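Local coordinates for protein DNA-entry nuclease (Competence-specific nuclease) (Streptococcus agalactiae ILRI112, PDB 4QGO) that probably cleaves DNA without sequence specificity, as a competence-specific DNA-entry nuclease with a beta-beta-alpha catalytic fold, and acts as a virulence factor, at residues 166-171 against 193-198; 157-162 against 200-205. The protein carries 1 engineered substitution. One frame throughout, in Å; residues are numbered along the deposited sequence. Where two conformers were deposited one is given.

Contact 1 (166-171 against 193-198). With SO4 (sulfate ion), chain C.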
ATOM      1  N   GLN A 166       1.401   6.763 -20.140  0.54 10.16           N
ATOM      2  CA  GLN A 166       2.417   7.213 -21.089  0.54  8.49           C
ATOM      3  C   GLN A 166       3.034   6.019 -21.810  0.54 10.83           C
ATOM      4  O   GLN A 166       4.126   6.124 -22.369  0.54 14.17           O
ATOM      5  CB  GLN A 166       3.513   8.003 -20.375  0.54 12.30           C
ATOM      6  CG  GLN A 166       3.074   9.343 -19.816  0.54 14.22           C
ATOM      7  CD  GLN A 166       4.154   9.999 -18.984  0.54 23.68           C
ATOM      8  OE1 GLN A 166       5.023   9.323 -18.432  0.54 31.39           O
ATOM      9  NE2 GLN A 166       4.107  11.323 -18.888  0.54 40.13           N
ATOM     10  N   ASN A 167       2.336   4.887 -21.771  0.54  9.90           N
ATOM     11  CA  ASN A 167       2.751   3.660 -22.458  0.54 10.17           C
ATOM     12  C   ASN A 167       3.989   2.984 -21.871  0.54  8.65           C
ATOM     13  O   ASN A 167       4.721   2.291 -22.573  0.54 15.42           O
ATOM     14  CB  ASN A 167       2.937   3.909 -23.960  0.54 13.51           C
ATOM     15  CG  ASN A 167       1.685   4.443 -24.614  0.54 16.75           C
ATOM     16  OD1 ASN A 167       0.598   3.916 -24.406  0.54 16.69           O
ATOM     17  ND2 ASN A 167       1.830   5.501 -25.403  0.54 25.78           N
ATOM     18  N   LYS A 168       4.211   3.177 -20.579  1.00  9.05           N
ATOM     19  CA  LYS A 168       5.317   2.505 -19.909  1.00  8.24           C
ATOM     20  C   LYS A 168       4.879   1.146 -19.360  1.00  8.53           C
ATOM     21  O   LYS A 168       3.700   0.925 -19.071  1.00  9.99           O
ATOM     22  CB  LYS A 168       5.885   3.371 -18.791  1.00  8.97           C
ATOM     23  CG  LYS A 168       6.386   4.715 -19.300  1.00 14.02           C
ATOM     24  CD  LYS A 168       7.159   5.455 -18.237  1.00 14.45           C
ATOM     25  CE  LYS A 168       7.475   6.870 -18.702  1.00 16.80           C
ATOM     26  NZ  LYS A 168       8.217   6.869 -19.999  1.00 17.57           N
ATOM     27  N   ARG A 169       5.834   0.234 -19.263  1.00  7.29           N
ATOM     28  CA  ARG A 169       5.655  -1.054 -18.597  1.00  9.15           C
ATOM     29  C   ARG A 169       6.195  -0.907 -17.183  1.00  6.38           C
ATOM     30  O   ARG A 169       7.353  -0.536 -16.994  1.00  8.44           O
ATOM     31  CB  ARG A 169       6.439  -2.147 -19.319  1.00  9.53           C
ATOM     32  CG  ARG A 169       5.852  -2.563 -20.663  1.00 10.73           C
ATOM     33  CD  ARG A 169       5.062  -3.856 -20.527  1.00  9.71           C
ATOM     34  NE  ARG A 169       5.932  -5.001 -20.289  1.00 12.03           N
ATOM     35  CZ  ARG A 169       5.504  -6.248 -20.125  1.00  7.51           C
ATOM     36  NH1 ARG A 169       4.196  -6.533 -20.135  1.00  7.41           N
ATOM     37  NH2 ARG A 169       6.381  -7.213 -19.916  1.00 10.75           N
ATOM     38  N   VAL A 170       5.355  -1.177 -16.194  1.00  7.39           N
ATOM     39  CA  VAL A 170       5.756  -0.959 -14.806  1.00  6.20           C
ATOM     40  C   VAL A 170       5.674  -2.245 -13.995  1.00  6.11           C
ATOM     41  O   VAL A 170       4.605  -2.820 -13.827  1.00  6.15           O
ATOM     42  CB  VAL A 170       4.910   0.143 -14.135  1.00  5.03           C
ATOM     43  CG1 VAL A 170       5.410   0.371 -12.710  1.00  8.35           C
ATOM     44  CG2 VAL A 170       5.010   1.440 -14.929  1.00  6.46           C
ATOM     45  N   ARG A 171       6.827  -2.705 -13.517  1.00  5.05           N
ATOM     46  CA  ARG A 171       6.884  -3.815 -12.572  1.00  6.17           C
ATOM     47  C   ARG A 171       6.597  -3.232 -11.178  1.00  5.05           C
ATOM     48  O   ARG A 171       7.135  -2.199 -10.816  1.00  5.35           O
ATOM     49  CB  ARG A 171       8.263  -4.478 -12.644  1.00  6.68           C
ATOM     50  CG  ARG A 171       8.462  -5.664 -11.727  1.00  5.39           C
ATOM     51  CD  ARG A 171       7.670  -6.918 -12.155  1.00  6.14           C
ATOM     52  NE  ARG A 171       8.060  -8.008 -11.268  1.00  5.64           N
ATOM     53  CZ  ARG A 171       7.548  -8.218 -10.059  1.00  7.08           C
ATOM     54  NH1 ARG A 171       6.556  -7.456  -9.604  1.00  7.11           N
ATOM     55  NH2 ARG A 171       8.013  -9.202  -9.307  1.00  6.83           N
ATOM     56  N   ALA A 193       8.215   0.169  -7.327  1.00  4.99           N
ATOM     57  CA  ALA A 193       7.868   0.258  -8.743  1.00  5.07           C
ATOM     58  C   ALA A 193       9.098   0.545  -9.590  1.00  6.08           C
ATOM     59  O   ALA A 193       9.999   1.268  -9.162  1.00  6.44           O
ATOM     60  CB  ALA A 193       6.799   1.327  -8.982  1.00  7.23           C
ATOM     61  N   LYS A 194       9.114  -0.007 -10.802  1.00  5.44           N
ATOM     62  CA  LYS A 194      10.215   0.211 -11.734  1.00  6.12           C
ATOM     63  C   LYS A 194       9.658   0.106 -13.144  1.00  6.38           C
ATOM     64  O   LYS A 194       9.026  -0.889 -13.486  1.00  6.55           O
ATOM     65  CB  LYS A 194      11.300  -0.846 -11.498  1.00  5.36           C
ATOM     66  CG  LYS A 194      12.440  -0.836 -12.503  1.00 13.30           C
ATOM     67  CD  LYS A 194      13.239   0.444 -12.380  1.00 11.58           C
ATOM     68  CE  LYS A 194      14.440   0.426 -13.328  1.00 14.02           C
ATOM     69  NZ  LYS A 194      15.347  -0.721 -13.044  1.00 20.04           N
ATOM     70  N   SER A 195       9.885   1.127 -13.965  1.00  6.23           N
ATOM     71  CA  SER A 195       9.503   1.032 -15.373  1.00  6.23           C
ATOM     72  C   SER A 195      10.621   0.393 -16.202  1.00  7.79           C
ATOM     73  O   SER A 195      11.805   0.459 -15.837  1.00  8.92           O
ATOM     74  CB  SER A 195       9.119   2.405 -15.940  1.00  8.42           C
ATOM     75  OG  SER A 195      10.238   3.278 -15.969  1.00  8.00           O
ATOM     76  N   GLN A 196      10.230  -0.235 -17.303  1.00  8.43           N
ATOM     77  CA  GLN A 196      11.192  -0.846 -18.216  1.00  8.06           C
ATOM     78  C   GLN A 196      12.266   0.154 -18.639  1.00 10.69           C
ATOM     79  O   GLN A 196      13.449  -0.185 -18.660  1.00 10.89           O
ATOM     80  CB  GLN A 196      10.475  -1.421 -19.442  1.00  8.99           C
ATOM     81  CG  GLN A 196      11.416  -2.061 -20.466  1.00 10.59           C
ATOM     82  CD  GLN A 196      10.726  -2.386 -21.788  1.00 12.55           C
ATOM     83  OE1 GLN A 196       9.576  -2.826 -21.821  1.00 12.50           O
ATOM     84  NE2 GLN A 196      11.438  -2.167 -22.890  1.00 17.36           N
ATOM     85  N   ASP A 197      11.856   1.387 -18.937  1.00  7.93           N
ATOM     86  CA  ASP A 197      12.811   2.405 -19.394  1.00  8.59           C
ATOM     87  C   ASP A 197      13.586   3.091 -18.275  1.00 12.46           C
ATOM     88  O   ASP A 197      14.419   3.959 -18.537  1.00 14.32           O
ATOM     89  CB  ASP A 197      12.145   3.440 -20.320  1.00 10.08           C
ATOM     90  CG  ASP A 197      11.190   4.393 -19.595  1.00 16.20           C
ATOM     91  OD1 ASP A 197      11.070   4.366 -18.352  1.00 11.36           O
ATOM     92  OD2 ASP A 197      10.553   5.209 -20.293  1.00 13.52           O
ATOM     93  N   GLY A 198      13.282   2.718 -17.032  1.00 10.10           N
ATOM     94  CA  GLY A 198      14.003   3.215 -15.876  1.00  9.74           C
ATOM     95  C   GLY A 198      13.617   4.603 -15.389  1.00 10.59           C
ATOM     96  O   GLY A 198      14.176   5.085 -14.395  1.00 14.04           O
TER
HETATM   97  S   SO4 C 301       8.893 -11.498  -5.824  0.75  5.40           S
HETATM   98  O1  SO4 C 301       8.017 -11.340  -4.674  0.75  5.07           O
HETATM   99  O2  SO4 C 301       8.489 -12.658  -6.602  0.75  6.46           O
HETATM  100  O3  SO4 C 301      10.285 -11.686  -5.394  0.75  8.15           O
HETATM  101  O4  SO4 C 301       8.817 -10.321  -6.677  0.75  7.72           O
HETATM  102  O   HOH W   1       8.833  -4.812 -20.083  1.00 10.54           O
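R171 and K194 form an antiparallel hydrogen-bonded pair: R171 N donates to K194 O at 2.9 Å, and K194 N returns a bond to R171 O at 3.0 Å. V170 and S195 make the adjoining non-hydrogen-bonded pair, and Q196 N then reaches R169 O at 2.9 Å, where S195 CA also brings its hydrogen.

Charged ends meet beyond the strands. K168 NZ forms a salt bridge with D197 OD2 at 2.9 Å, on the syn lone pair; a bend at chi4 (-56°) sets the ammonium there, and the two side chains cross at about a right angle. Short S195 suits the start of the type I turn to G198, its OG donating to D197 OD1 at 2.7 Å and so steadying the carboxylate. One water accepts from R169 NE and donates to Q196 OE1, while the R169 guanidinium is anchored by D71 and the V49 carbonyl. R171 NH2 gives a weak bond to a sulfate, and its NH1 binds N67.

Small apolar groups serve the buried face, V170 CG1 lying 4.1 Å from A193 CB. Here strands 170-177 and 188-195 pair, strand 66-70 flanks the former and 201-207 the latter, and helix 153-165 packs on V170.

Contact 2 (157-162 against 200-205)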
ATOM      1  N   GLU A 157       0.308   5.536  -6.351  1.00  5.31           N
ATOM      2  CA  GLU A 157      -0.544   4.951  -7.387  1.00  6.04           C
ATOM      3  C   GLU A 157      -0.713   5.900  -8.569  1.00  5.85           C
ATOM      4  O   GLU A 157      -0.700   5.459  -9.719  1.00  6.87           O
ATOM      5  CB  GLU A 157      -1.891   4.512  -6.807  1.00  6.28           C
ATOM      6  CG  GLU A 157      -1.738   3.272  -5.909  1.00  6.55           C
ATOM      7  CD  GLU A 157      -2.948   2.999  -5.064  1.00  8.04           C
ATOM      8  OE1 GLU A 157      -3.670   3.960  -4.749  1.00  9.92           O
ATOM      9  OE2 GLU A 157      -3.185   1.823  -4.700  1.00  7.46           O
ATOM     10  N   SER A 158      -0.837   7.195  -8.288  1.00  6.09           N
ATOM     11  CA  SER A 158      -0.906   8.181  -9.355  1.00  7.00           C
ATOM     12  C   SER A 158       0.362   8.211 -10.195  1.00  6.63           C
ATOM     13  O   SER A 158       0.279   8.357 -11.418  1.00  8.22           O
ATOM     14  CB  SER A 158      -1.187   9.571  -8.795  1.00  8.45           C
ATOM     15  OG  SER A 158      -2.484   9.619  -8.228  1.00 12.42           O
ATOM     16  N   LEU A 159       1.531   8.073  -9.571  1.00  6.12           N
ATOM     17  CA  LEU A 159       2.763   8.017 -10.351  1.00  8.60           C
ATOM     18  C   LEU A 159       2.751   6.826 -11.300  1.00  6.66           C
ATOM     19  O   LEU A 159       3.165   6.931 -12.461  1.00  6.71           O
ATOM     20  CB  LEU A 159       3.997   7.917  -9.442  1.00  7.62           C
ATOM     21  CG  LEU A 159       4.279   9.113  -8.539  1.00  7.93           C
ATOM     22  CD1 LEU A 159       5.514   8.826  -7.680  1.00  8.51           C
ATOM     23  CD2 LEU A 159       4.470  10.386  -9.354  1.00 12.62           C
ATOM     24  N   VAL A 160       2.284   5.683 -10.803  1.00  5.78           N
ATOM     25  CA  VAL A 160       2.276   4.463 -11.600  1.00  5.61           C
ATOM     26  C   VAL A 160       1.242   4.571 -12.719  1.00  5.35           C
ATOM     27  O   VAL A 160       1.517   4.230 -13.870  1.00  7.05           O
ATOM     28  CB  VAL A 160       1.968   3.235 -10.737  1.00  5.33           C
ATOM     29  CG1 VAL A 160       1.850   1.995 -11.599  1.00  7.37           C
ATOM     30  CG2 VAL A 160       3.071   3.040  -9.707  1.00  7.82           C
ATOM     31  N   ARG A 161       0.069   5.077 -12.373  1.00  7.02           N
ATOM     32  CA  ARG A 161      -1.004   5.261 -13.344  1.00  5.81           C
ATOM     33  C   ARG A 161      -0.563   6.183 -14.469  1.00  6.93           C
ATOM     34  O   ARG A 161      -0.783   5.884 -15.649  1.00  8.42           O
ATOM     35  CB  ARG A 161      -2.212   5.848 -12.623  1.00  8.86           C
ATOM     36  CG  ARG A 161      -3.457   5.930 -13.443  1.00 14.50           C
ATOM     37  CD  ARG A 161      -4.634   6.394 -12.600  1.00 17.52           C
ATOM     38  NE  ARG A 161      -4.455   7.771 -12.146  1.00 17.07           N
ATOM     39  CZ  ARG A 161      -4.298   8.125 -10.877  1.00 18.58           C
ATOM     40  NH1 ARG A 161      -4.300   7.194  -9.923  1.00 17.35           N
ATOM     41  NH2 ARG A 161      -4.143   9.409 -10.567  1.00 17.61           N
ATOM     42  N   LYS A 162       0.069   7.296 -14.116  1.00  7.65           N
ATOM     43  CA  LYS A 162       0.513   8.245 -15.131  1.00 10.40           C
ATOM     44  C   LYS A 162       1.576   7.633 -16.040  1.00 10.61           C
ATOM     45  O   LYS A 162       1.583   7.884 -17.248  1.00 11.62           O
ATOM     46  CB  LYS A 162       0.988   9.548 -14.484  1.00 10.40           C
ATOM     47  CG  LYS A 162      -0.177  10.364 -13.938  1.00 10.99           C
ATOM     48  CD  LYS A 162       0.277  11.549 -13.108  1.00 17.17           C
ATOM     49  CE  LYS A 162      -0.931  12.289 -12.540  1.00 19.07           C
ATOM     50  NZ  LYS A 162      -0.531  13.536 -11.831  1.00 24.87           N
ATOM     51  N   LEU A 200      10.761   5.649 -14.179  1.00  9.10           N
ATOM     52  CA  LEU A 200      10.025   5.562 -12.927  1.00  7.94           C
ATOM     53  C   LEU A 200      10.670   4.533 -12.020  1.00  7.35           C
ATOM     54  O   LEU A 200      10.862   3.379 -12.414  1.00  8.01           O
ATOM     55  CB  LEU A 200       8.571   5.160 -13.165  1.00  7.45           C
ATOM     56  CG  LEU A 200       7.727   4.981 -11.895  1.00  8.10           C
ATOM     57  CD1 LEU A 200       7.526   6.313 -11.206  1.00 10.11           C
ATOM     58  CD2 LEU A 200       6.376   4.339 -12.219  1.00 11.10           C
ATOM     59  N   GLU A 201      11.001   4.948 -10.804  1.00  7.04           N
ATOM     60  CA  GLU A 201      11.498   4.003  -9.809  1.00  6.66           C
ATOM     61  C   GLU A 201      11.272   4.556  -8.419  1.00  5.31           C
ATOM     62  O   GLU A 201      11.642   5.690  -8.135  1.00  8.95           O
ATOM     63  CB  GLU A 201      12.981   3.684 -10.021  1.00  9.24           C
ATOM     64  CG  GLU A 201      13.490   2.631  -9.038  1.00  6.56           C
ATOM     65  CD  GLU A 201      14.855   2.068  -9.381  1.00  9.93           C
ATOM     66  OE1 GLU A 201      15.406   2.412 -10.448  1.00 10.89           O
ATOM     67  OE2 GLU A 201      15.375   1.253  -8.575  1.00  9.09           O
ATOM     68  N   PHE A 202      10.649   3.764  -7.561  1.00  5.17           N
ATOM     69  CA  PHE A 202      10.525   4.151  -6.161  1.00  5.44           C
ATOM     70  C   PHE A 202      10.483   2.942  -5.237  1.00  6.00           C
ATOM     71  O   PHE A 202      10.207   1.820  -5.671  1.00  5.60           O
ATOM     72  CB  PHE A 202       9.339   5.114  -5.905  1.00  7.57           C
ATOM     73  CG  PHE A 202       7.976   4.557  -6.256  1.00  4.80           C
ATOM     74  CD1 PHE A 202       7.362   3.605  -5.454  1.00  4.89           C
ATOM     75  CD2 PHE A 202       7.280   5.050  -7.352  1.00  6.15           C
ATOM     76  CE1 PHE A 202       6.101   3.123  -5.754  1.00  6.52           C
ATOM     77  CE2 PHE A 202       6.007   4.583  -7.658  1.00  6.24           C
ATOM     78  CZ  PHE A 202       5.411   3.621  -6.857  1.00  5.85           C
ATOM     79  N   ASN A 203      10.769   3.187  -3.959  1.00  4.69           N
ATOM     80  CA  ASN A 203      10.766   2.162  -2.936  1.00  4.61           C
ATOM     81  C   ASN A 203      10.408   2.890  -1.650  1.00  7.04           C
ATOM     82  O   ASN A 203      11.238   3.608  -1.086  1.00  6.97           O
ATOM     83  CB  ASN A 203      12.148   1.498  -2.828  1.00  5.30           C
ATOM     84  CG  ASN A 203      12.131   0.266  -1.954  1.00  4.44           C
ATOM     85  OD1 ASN A 203      11.172   0.022  -1.221  1.00  5.32           O
ATOM     86  ND2 ASN A 203      13.201  -0.525  -2.022  1.00  6.44           N
ATOM     87  N   VAL A 204       9.164   2.733  -1.211  1.00  4.29           N
ATOM     88  CA  VAL A 204       8.666   3.494  -0.069  1.00  4.01           C
ATOM     89  C   VAL A 204       7.844   2.634   0.882  1.00  5.34           C
ATOM     90  O   VAL A 204       7.295   1.583   0.501  1.00  5.43           O
ATOM     91  CB  VAL A 204       7.789   4.696  -0.517  1.00  5.80           C
ATOM     92  CG1 VAL A 204       8.568   5.671  -1.418  1.00  8.10           C
ATOM     93  CG2 VAL A 204       6.547   4.197  -1.228  1.00  5.65           C
ATOM     94  N   ALA A 205       7.757   3.090   2.125  1.00  6.14           N
ATOM     95  CA  ALA A 205       6.812   2.528   3.083  1.00  4.23           C
ATOM     96  C   ALA A 205       5.849   3.629   3.480  1.00  6.01           C
ATOM     97  O   ALA A 205       6.270   4.684   3.937  1.00  5.74           O
ATOM     98  CB  ALA A 205       7.535   1.986   4.312  1.00  6.64           C
TER
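F202 holds CG between its backbone N and carbonyl carbon (chi1 61°), and V160 on the facing helix sets CG2 anti to its carbonyl carbon; the CZ end of the F202 ring meets this valine methyl. V160 CG2 lies 3.7 Å from F202 CZ, near the ring plane, so the methyl meets the edge of the phenyl group and not its face. The two side chains cross at about a right angle. L159, one residue earlier on the helix, approaches the same ring from an oblique direction, its CD1 being 4.2 Å from F202 CD2.

L200 carries the second half of the contact. Its CD2 methyl rests over the helix backbone, 4.1 Å from V160 CA and equally near L159 O, and it also touches V160 CG2 at 4.3 Å. The other methyl, CD1, comes within 4.3 Å of L159 CB. Branched aliphatic side chains suit this place because their methyls can fit around backbone and ring alike, while the flat phenylalanine is long enough to span from strand to helix. No hydrogen bond joins the two segments; the side chains that meet are all apolar, and L200 CD2 also lies against the helix backbone.

Neighbours extend the apolar layer: Y156 meets F202 edge-to-face, Y172 touches V160, and A163 touches L200. The arrangement is that of a helix, 153-165, packed on one face of an antiparallel sheet through strand 201-207, in a nuclease domain of the His-Me finger clan.

Contacts 1 and 2 lie with their centres 10 Å apart and belong to one continuous piece of the fold. Strands 188-195 and 201-207 are neighbours in the sheet, so the second segments of the two contacts pair directly: S195 N is 2.9 Å from L200 O, and F202 N is 3.0 Å from A193 O, both probable hydrogen bonds. Helix 153-165 ends in a Schellman motif with N167 as C-prime residue, and a short loop leads into strand 170-177. V170 joins their apolar sides, touching V160 and L200. R171 in contact 1 binds one sulfate, and a different sulfate lies about 6 Å from the L159 side chain in contact 2; both probably come from the crystallisation liquor.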